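Local atomic coordinates of hypoxanthine phosphoribosyltransferase (Leishmania donovani, PDB entry 7CMJ), a protein that transfers the 5-phosphoribosyl group from phosphoribosyl pyrophosphate to guanine or hypoxanthine, making GMP or IMP in the purine salvage pathway. Residues N118-V124 and P146-V152. Residues are numbered along the deposited sequence.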
ATOM      1  N   ASN A 118       7.897 -20.921  -5.357  1.00 45.90           N
ATOM      2  CA  ASN A 118       7.782 -22.190  -6.069  1.00 48.08           C
ATOM      3  C   ASN A 118       6.417 -22.359  -6.744  1.00 50.96           C
ATOM      4  O   ASN A 118       5.813 -23.435  -6.717  1.00 47.83           O
ATOM      5  CB  ASN A 118       8.070 -23.357  -5.137  1.00 46.37           C
ATOM      6  CG  ASN A 118       8.458 -24.590  -5.894  1.00 56.60           C
ATOM      7  OD1 ASN A 118       9.372 -24.552  -6.714  1.00 67.96           O
ATOM      8  ND2 ASN A 118       7.764 -25.696  -5.637  1.00 53.04           N
ATOM      9  N   ARG A 119       5.932 -21.285  -7.359  1.00 45.81           N
ATOM     10  CA  ARG A 119       4.703 -21.306  -8.134  1.00 46.60           C
ATOM     11  C   ARG A 119       4.985 -20.802  -9.539  1.00 53.51           C
ATOM     12  O   ARG A 119       6.002 -20.145  -9.795  1.00 57.50           O
ATOM     13  CB  ARG A 119       3.618 -20.444  -7.494  1.00 45.44           C
ATOM     14  CG  ARG A 119       3.283 -20.854  -6.092  1.00 40.87           C
ATOM     15  CD  ARG A 119       2.302 -21.985  -6.185  1.00 56.17           C
ATOM     16  NE  ARG A 119       2.713 -23.121  -5.387  1.00 70.63           N
ATOM     17  CZ  ARG A 119       2.320 -23.311  -4.135  1.00 83.34           C
ATOM     18  NH1 ARG A 119       1.507 -22.433  -3.556  1.00 77.68           N
ATOM     19  NH2 ARG A 119       2.757 -24.369  -3.465  1.00 92.65           N
ATOM     20  N   HIS A 120       4.070 -21.113 -10.451  1.00 47.53           N
ATOM     21  CA  HIS A 120       4.195 -20.668 -11.829  1.00 42.77           C
ATOM     22  C   HIS A 120       3.384 -19.396 -12.014  1.00 36.62           C
ATOM     23  O   HIS A 120       2.160 -19.390 -11.832  1.00 36.08           O
ATOM     24  CB  HIS A 120       3.770 -21.754 -12.812  1.00 36.87           C
ATOM     25  CG  HIS A 120       4.486 -23.057 -12.625  1.00 43.44           C
ATOM     26  ND1 HIS A 120       5.789 -23.265 -13.034  1.00 45.95           N
ATOM     27  CD2 HIS A 120       4.064 -24.238 -12.112  1.00 45.43           C
ATOM     28  CE1 HIS A 120       6.145 -24.508 -12.759  1.00 43.45           C
ATOM     29  NE2 HIS A 120       5.115 -25.122 -12.202  1.00 49.44           N
ATOM     30  N   ILE A 121       4.064 -18.323 -12.392  1.00 36.17           N
ATOM     31  CA  ILE A 121       3.453 -17.007 -12.487  1.00 37.87           C
ATOM     32  C   ILE A 121       3.460 -16.545 -13.929  1.00 34.54           C
ATOM     33  O   ILE A 121       4.464 -16.685 -14.642  1.00 45.55           O
ATOM     34  CB  ILE A 121       4.185 -15.970 -11.622  1.00 47.49           C
ATOM     35  CG1 ILE A 121       4.293 -16.449 -10.181  1.00 43.13           C
ATOM     36  CG2 ILE A 121       3.494 -14.607 -11.750  1.00 47.02           C
ATOM     37  CD1 ILE A 121       5.203 -15.580  -9.423  1.00 50.20           C
ATOM     38  N   LEU A 122       2.352 -15.965 -14.342  1.00 36.93           N
ATOM     39  CA  LEU A 122       2.232 -15.311 -15.631  1.00 35.98           C
ATOM     40  C   LEU A 122       1.906 -13.846 -15.373  1.00 39.67           C
ATOM     41  O   LEU A 122       0.839 -13.530 -14.840  1.00 35.98           O
ATOM     42  CB  LEU A 122       1.158 -15.989 -16.468  1.00 38.38           C
ATOM     43  CG  LEU A 122       1.166 -15.676 -17.960  1.00 48.67           C
ATOM     44  CD1 LEU A 122       2.511 -16.062 -18.535  1.00 49.25           C
ATOM     45  CD2 LEU A 122       0.018 -16.432 -18.655  1.00 40.29           C
ATOM     46  N   ILE A 123       2.838 -12.956 -15.707  1.00 41.51           N
ATOM     47  CA  ILE A 123       2.588 -11.520 -15.608  1.00 41.50           C
ATOM     48  C   ILE A 123       1.657 -11.130 -16.749  1.00 41.04           C
ATOM     49  O   ILE A 123       1.967 -11.369 -17.923  1.00 40.44           O
ATOM     50  CB  ILE A 123       3.899 -10.719 -15.661  1.00 38.92           C
ATOM     51  CG1 ILE A 123       4.779 -11.046 -14.459  1.00 37.03           C
ATOM     52  CG2 ILE A 123       3.614  -9.228 -15.706  1.00 32.26           C
ATOM     53  CD1 ILE A 123       6.115 -10.330 -14.472  1.00 31.89           C
ATOM     54  N   VAL A 124       0.510 -10.542 -16.410  1.00 28.49           N
ATOM     55  CA  VAL A 124      -0.494 -10.167 -17.398  1.00 30.38           C
ATOM     56  C   VAL A 124      -0.384  -8.679 -17.699  1.00 29.64           C
ATOM     57  O   VAL A 124      -0.577  -7.836 -16.816  1.00 33.36           O
ATOM     58  CB  VAL A 124      -1.908 -10.523 -16.937  1.00 30.11           C
ATOM     59  CG1 VAL A 124      -2.923 -10.053 -17.988  1.00 28.02           C
ATOM     60  CG2 VAL A 124      -2.004 -12.017 -16.697  1.00 28.15           C
ATOM     61  N   PRO A 146       9.786 -17.748  -7.655  1.00 37.91           N
ATOM     62  CA  PRO A 146       8.737 -18.586  -8.249  1.00 44.99           C
ATOM     63  C   PRO A 146       9.327 -19.792  -8.967  1.00 47.59           C
ATOM     64  O   PRO A 146      10.504 -19.821  -9.341  1.00 53.80           O
ATOM     65  CB  PRO A 146       8.046 -17.643  -9.236  1.00 38.64           C
ATOM     66  CG  PRO A 146       9.128 -16.734  -9.676  1.00 36.23           C
ATOM     67  CD  PRO A 146      10.029 -16.536  -8.458  1.00 38.15           C
ATOM     68  N   ALA A 147       8.481 -20.804  -9.154  1.00 45.61           N
ATOM     69  CA  ALA A 147       8.911 -21.988  -9.889  1.00 48.66           C
ATOM     70  C   ALA A 147       9.154 -21.656 -11.357  1.00 49.65           C
ATOM     71  O   ALA A 147      10.126 -22.141 -11.957  1.00 45.60           O
ATOM     72  CB  ALA A 147       7.881 -23.110  -9.745  1.00 42.39           C
ATOM     73  N   SER A 148       8.290 -20.823 -11.942  1.00 43.46           N
ATOM     74  CA  SER A 148       8.461 -20.318 -13.299  1.00 39.12           C
ATOM     75  C   SER A 148       7.938 -18.893 -13.355  1.00 43.28           C
ATOM     76  O   SER A 148       7.041 -18.508 -12.593  1.00 44.40           O
ATOM     77  CB  SER A 148       7.716 -21.175 -14.336  1.00 41.86           C
ATOM     78  OG  SER A 148       6.346 -20.768 -14.491  1.00 44.91           O
ATOM     79  N   LEU A 149       8.480 -18.111 -14.288  1.00 38.19           N
ATOM     80  CA  LEU A 149       7.964 -16.771 -14.549  1.00 39.53           C
ATOM     81  C   LEU A 149       7.881 -16.548 -16.053  1.00 44.62           C
ATOM     82  O   LEU A 149       8.906 -16.582 -16.739  1.00 45.69           O
ATOM     83  CB  LEU A 149       8.842 -15.707 -13.885  1.00 39.30           C
ATOM     84  CG  LEU A 149       8.457 -14.251 -14.160  1.00 45.22           C
ATOM     85  CD1 LEU A 149       7.033 -13.968 -13.659  1.00 45.33           C
ATOM     86  CD2 LEU A 149       9.478 -13.278 -13.554  1.00 38.07           C
ATOM     87  N   LYS A 150       6.665 -16.330 -16.568  1.00 48.81           N
ATOM     88  CA  LYS A 150       6.439 -15.969 -17.967  1.00 49.79           C
ATOM     89  C   LYS A 150       5.541 -14.738 -18.034  1.00 46.19           C
ATOM     90  O   LYS A 150       4.905 -14.351 -17.048  1.00 53.69           O
ATOM     91  CB  LYS A 150       5.822 -17.131 -18.763  1.00 45.24           C
ATOM     92  CG  LYS A 150       6.690 -18.383 -18.856  1.00 50.92           C
ATOM     93  CD  LYS A 150       7.880 -18.160 -19.769  1.00 65.35           C
ATOM     94  CE  LYS A 150       9.006 -19.162 -19.507  1.00 79.44           C
ATOM     95  NZ  LYS A 150       8.749 -20.513 -20.095  1.00 84.73           N
ATOM     96  N   THR A 151       5.481 -14.114 -19.211  1.00 37.27           N
ATOM     97  CA  THR A 151       4.650 -12.931 -19.421  1.00 47.74           C
ATOM     98  C   THR A 151       3.686 -13.137 -20.591  1.00 47.99           C
ATOM     99  O   THR A 151       4.025 -13.789 -21.590  1.00 38.85           O
ATOM    100  CB  THR A 151       5.499 -11.680 -19.700  1.00 56.56           C
ATOM    101  OG1 THR A 151       6.139 -11.814 -20.979  1.00 55.90           O
ATOM    102  CG2 THR A 151       6.555 -11.478 -18.617  1.00 59.06           C
ATOM    103  N   VAL A 152       2.489 -12.562 -20.472  1.00 38.34           N
ATOM    104  CA  VAL A 152       1.517 -12.546 -21.558  1.00 37.39           C
ATOM    105  C   VAL A 152       1.127 -11.101 -21.816  1.00 39.07           C
ATOM    106  O   VAL A 152       0.722 -10.382 -20.893  1.00 39.89           O
ATOM    107  CB  VAL A 152       0.273 -13.404 -21.257  1.00 37.28           C
ATOM    108  CG1 VAL A 152      -0.478 -12.894 -20.005  1.00 33.20           C
ATOM    109  CG2 VAL A 152      -0.647 -13.416 -22.477  1.00 36.98           C
TER
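Strands 120-124 and 148-152 run side by side in the same direction, with axes 4.4 Å apart at closest approach and 25° between them. I121 and I123 each use both backbone N and O toward strand 148-152, reaching the residues before and after their partners L149 and T151: I121 N gives to S148 O (3.0 Å) and I121 O takes K150 N (2.9 Å), then I123 N gives to K150 O (2.8 Å) and I123 O takes V152 N (2.9 Å). H120, L122 and V124 bond strand 59-64 instead. The ladder starts at R119 O, which accepts from S148 N at 3.2 Å. Side chains interlock on both faces. On the face of I121 and I123, L149 CD1 fits between the two isoleucines, 4.0 Å from I121 CB and 3.8 Å from I123 CG1. P146 CB fills the space beside I121 CD1, at 3.5 Å. M138, M141 and L142 of helix 131-142 cover this row. On the other face, V152 CG1 lies between L122 CD2 (3.8 Å) and V124 CG2 (3.7 Å). Helix 69-81 packs there, against V124 and V152. At the start of the strands, A147 CB sits over the H120 ring as a CH-pi contact, while S148 OG hydrogen-bonds H120 ND1 at the ring edge (2.9 Å). Strand 120-125, helix 131-142 and strand 148-153 form a beta-alpha-beta unit of the phosphoribosyltransferase fold. Barium-binding E125 and D126 directly follow V124, at the strand's C-terminal end where this fold's active site lies.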